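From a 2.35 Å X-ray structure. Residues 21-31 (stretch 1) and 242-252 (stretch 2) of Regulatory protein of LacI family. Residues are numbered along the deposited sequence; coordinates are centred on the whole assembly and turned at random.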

# COMPACT_ATOMS: atom_id res chain seq x y z
N HIS A 21 3.16 -2.07 -1.18
CA HIS A 21 2.87 -1.00 -2.13
C HIS A 21 3.79 0.17 -1.84
O HIS A 21 3.45 1.07 -1.06
CB HIS A 21 1.41 -0.56 -2.00
CG HIS A 21 0.42 -1.65 -2.28
ND1 HIS A 21 -0.48 -1.59 -3.33
CD2 HIS A 21 0.20 -2.83 -1.66
CE1 HIS A 21 -1.21 -2.69 -3.34
NE2 HIS A 21 -0.82 -3.46 -2.34
N ILE A 22 4.97 0.16 -2.44
CA ILE A 22 5.94 1.22 -2.24
C ILE A 22 5.68 2.42 -3.15
O ILE A 22 6.50 3.32 -3.25
CB ILE A 22 7.38 0.73 -2.48
CG1 ILE A 22 7.54 0.25 -3.92
CG2 ILE A 22 7.72 -0.39 -1.49
CD1 ILE A 22 8.97 -0.06 -4.29
N LEU A 23 4.54 2.42 -3.83
CA LEU A 23 4.20 3.53 -4.70
C LEU A 23 4.10 4.77 -3.83
O LEU A 23 4.62 5.83 -4.16
CB LEU A 23 2.85 3.31 -5.38
CG LEU A 23 2.30 4.57 -6.07
CD1 LEU A 23 3.10 4.85 -7.34
CD2 LEU A 23 0.84 4.40 -6.38
N ASP A 24 3.43 4.60 -2.69
CA ASP A 24 3.23 5.68 -1.75
C ASP A 24 4.54 6.26 -1.22
O ASP A 24 4.70 7.47 -1.17
CB ASP A 24 2.37 5.20 -0.58
CG ASP A 24 2.19 6.27 0.48
OD1 ASP A 24 1.56 7.30 0.18
OD2 ASP A 24 2.69 6.07 1.61
N GLN A 25 5.47 5.40 -0.83
CA GLN A 25 6.76 5.87 -0.31
C GLN A 25 7.58 6.57 -1.39
O GLN A 25 8.10 7.67 -1.19
CB GLN A 25 7.59 4.71 0.25
CG GLN A 25 7.05 4.06 1.50
CD GLN A 25 7.93 2.90 1.96
OE1 GLN A 25 8.15 1.94 1.22
NE2 GLN A 25 8.44 2.99 3.18
N PHE A 26 7.69 5.92 -2.54
CA PHE A 26 8.45 6.42 -3.67
C PHE A 26 7.90 7.70 -4.30
O PHE A 26 8.62 8.70 -4.41
CB PHE A 26 8.55 5.33 -4.73
CG PHE A 26 9.63 5.55 -5.73
CD1 PHE A 26 10.96 5.56 -5.35
CD2 PHE A 26 9.31 5.76 -7.07
CE1 PHE A 26 11.98 5.77 -6.28
CE2 PHE A 26 10.32 5.96 -8.02
CZ PHE A 26 11.66 5.97 -7.62
N LEU A 27 6.64 7.67 -4.70
CA LEU A 27 6.03 8.83 -5.34
C LEU A 27 5.86 10.01 -4.38
O LEU A 27 6.14 11.16 -4.75
CB LEU A 27 4.68 8.46 -5.96
CG LEU A 27 3.96 9.56 -6.74
CD1 LEU A 27 4.85 10.11 -7.85
CD2 LEU A 27 2.68 9.01 -7.32
N SER A 28 5.41 9.75 -3.16
CA SER A 28 5.24 10.83 -2.19
C SER A 28 6.57 11.54 -2.02
O SER A 28 6.65 12.77 -2.06
CB SER A 28 4.77 10.30 -0.84
OG SER A 28 3.45 9.80 -0.92
N SER A 29 7.62 10.75 -1.84
CA SER A 29 8.96 11.28 -1.66
C SER A 29 9.41 12.10 -2.87
O SER A 29 9.98 13.18 -2.70
CB SER A 29 9.94 10.14 -1.42
OG SER A 29 11.26 10.61 -1.32
N MSE A 30 9.16 11.61 -4.08
CA MSE A 30 9.55 12.35 -5.27
C MSE A 30 8.77 13.66 -5.39
O MSE A 30 9.35 14.71 -5.65
CB MSE A 30 9.36 11.51 -6.55
CG MSE A 30 10.36 10.39 -6.63
SE MSE A 30 10.65 9.68 -8.47
CE MSE A 30 8.83 9.07 -8.76
N VAL A 31 7.46 13.59 -5.16
CA VAL A 31 6.63 14.78 -5.24
C VAL A 31 7.09 15.88 -4.30
O VAL A 31 7.13 17.04 -4.69
CB VAL A 31 5.16 14.44 -4.94
CG1 VAL A 31 4.34 15.72 -4.78
CG2 VAL A 31 4.59 13.59 -6.06
N PRO A 242 15.30 1.49 1.56
CA PRO A 242 15.06 2.92 1.75
C PRO A 242 14.41 3.53 0.49
O PRO A 242 15.04 4.25 -0.28
CB PRO A 242 16.46 3.45 2.01
CG PRO A 242 17.29 2.62 1.08
CD PRO A 242 16.72 1.22 1.26
N ILE A 243 13.13 3.22 0.31
CA ILE A 243 12.37 3.69 -0.84
C ILE A 243 12.21 5.20 -0.90
O ILE A 243 12.30 5.79 -1.98
CB ILE A 243 10.97 3.01 -0.88
CG1 ILE A 243 11.15 1.49 -0.86
CG2 ILE A 243 10.19 3.45 -2.13
CD1 ILE A 243 12.11 0.96 -1.93
N ALA A 244 11.98 5.83 0.25
CA ALA A 244 11.82 7.28 0.26
C ALA A 244 13.13 7.94 -0.18
O ALA A 244 13.13 8.82 -1.03
CB ALA A 244 11.43 7.77 1.66
N GLU A 245 14.24 7.50 0.40
CA GLU A 245 15.54 8.05 0.05
C GLU A 245 15.84 7.84 -1.44
O GLU A 245 16.37 8.72 -2.11
CB GLU A 245 16.65 7.43 0.91
CG GLU A 245 18.05 7.88 0.52
CD GLU A 245 19.14 7.35 1.45
OE1 GLU A 245 19.02 6.19 1.93
OE2 GLU A 245 20.14 8.08 1.69
N ALA A 246 15.49 6.67 -1.95
CA ALA A 246 15.72 6.37 -3.35
C ALA A 246 14.91 7.34 -4.21
O ALA A 246 15.36 7.77 -5.27
CB ALA A 246 15.31 4.93 -3.65
N GLY A 247 13.71 7.67 -3.75
CA GLY A 247 12.87 8.59 -4.49
C GLY A 247 13.53 9.95 -4.55
O GLY A 247 13.64 10.56 -5.60
N ARG A 248 13.99 10.42 -3.39
CA ARG A 248 14.65 11.70 -3.29
C ARG A 248 15.90 11.75 -4.17
O ARG A 248 16.16 12.74 -4.84
CB ARG A 248 15.02 11.97 -1.82
CG ARG A 248 15.92 13.19 -1.61
CD ARG A 248 16.08 13.52 -0.13
NE ARG A 248 16.86 12.53 0.61
CZ ARG A 248 18.17 12.34 0.47
NH1 ARG A 248 18.87 13.06 -0.41
NH2 ARG A 248 18.79 11.42 1.20
N LYS A 249 16.67 10.66 -4.16
CA LYS A 249 17.89 10.59 -4.96
C LYS A 249 17.62 10.59 -6.46
O LYS A 249 18.40 11.13 -7.23
CB LYS A 249 18.69 9.34 -4.59
CG LYS A 249 19.42 9.42 -3.24
CD LYS A 249 20.43 10.55 -3.23
CE LYS A 249 21.49 10.35 -2.14
NZ LYS A 249 20.91 10.22 -0.77
N CYS A 250 16.51 9.99 -6.87
CA CYS A 250 16.18 9.97 -8.28
C CYS A 250 15.91 11.38 -8.78
O CYS A 250 16.52 11.84 -9.75
CB CYS A 250 14.95 9.10 -8.54
SG CYS A 250 15.28 7.34 -8.59
N ILE A 251 15.00 12.07 -8.10
CA ILE A 251 14.65 13.44 -8.47
C ILE A 251 15.90 14.32 -8.46
O ILE A 251 16.17 15.06 -9.40
CB ILE A 251 13.61 14.02 -7.49
CG1 ILE A 251 12.27 13.30 -7.66
CG2 ILE A 251 13.45 15.52 -7.72
CD1 ILE A 251 11.64 13.47 -9.03
N GLU A 252 16.65 14.21 -7.37
CA GLU A 252 17.87 14.98 -7.17
C GLU A 252 18.89 14.79 -8.28
O GLU A 252 19.55 15.73 -8.70
CB GLU A 252 18.47 14.58 -5.84
CG GLU A 252 19.55 15.47 -5.32
CD GLU A 252 19.91 15.12 -3.90
OE1 GLU A 252 19.02 15.21 -3.02
OE2 GLU A 252 21.08 14.76 -3.65

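Helices 23-31 and 243-252, more than 200 residues apart in sequence, run in broadly the same direction, their axes inclined by 37° and only 7.6 Å apart at closest approach. Such proximity depends on Gly247, whose CA lies 5.0 Å from the CA of Phe26. A CB here would point toward helix 23-31 and clash with Phe26 O, and it would be tight against Ser29 OG and Met30 CG.

Phe26 leaves its helix sideways, but its t rotamer (chi1 -163°) carries the ring nearer to the second helix, where it settles as a knob among Ile243, Ala246, Gly247 and Cys250. Phe26 CE1 reaches 3.5 Å from Gly247 CA. Cys250 SG meets the ring at its edge, 4.0 Å from Phe26 CZ. At the start of the helices, Ile243, with both chi angles m, points toward its partner; its CG2 packs 3.6 Å from Phe26 CB and 3.9 Å from Ile22 CB, while its CG1 lies 3.7 Å from Gln25 OE1. Met30 CB lies 3.6 Å from Ile251 CG1, and the m, t, m conformation of this selenomethionine leaves SE 4.3 Å from Cys250 CB.

One hydrogen bond crosses this largely apolar contact. Ser29, in the t rotamer, points toward the second helix and donates from OG to Ala244 O at 2.6 Å. Ala244 O also accepts the helical hydrogen bond from Arg248 N (3.0 Å), so the serine joins an acceptor already in use without breaking the helix. Ser28, by contrast, is m, and its side chain is out of reach of the second helix.

The charged side chains of stretch 2 pair among themselves: Arg248 NH1 forms a salt bridge with Glu252 OE1 (3.4 Å), and Lys249 NZ another with Glu245 OE2 (3.4 Å), the hydrogen bond in each being weak.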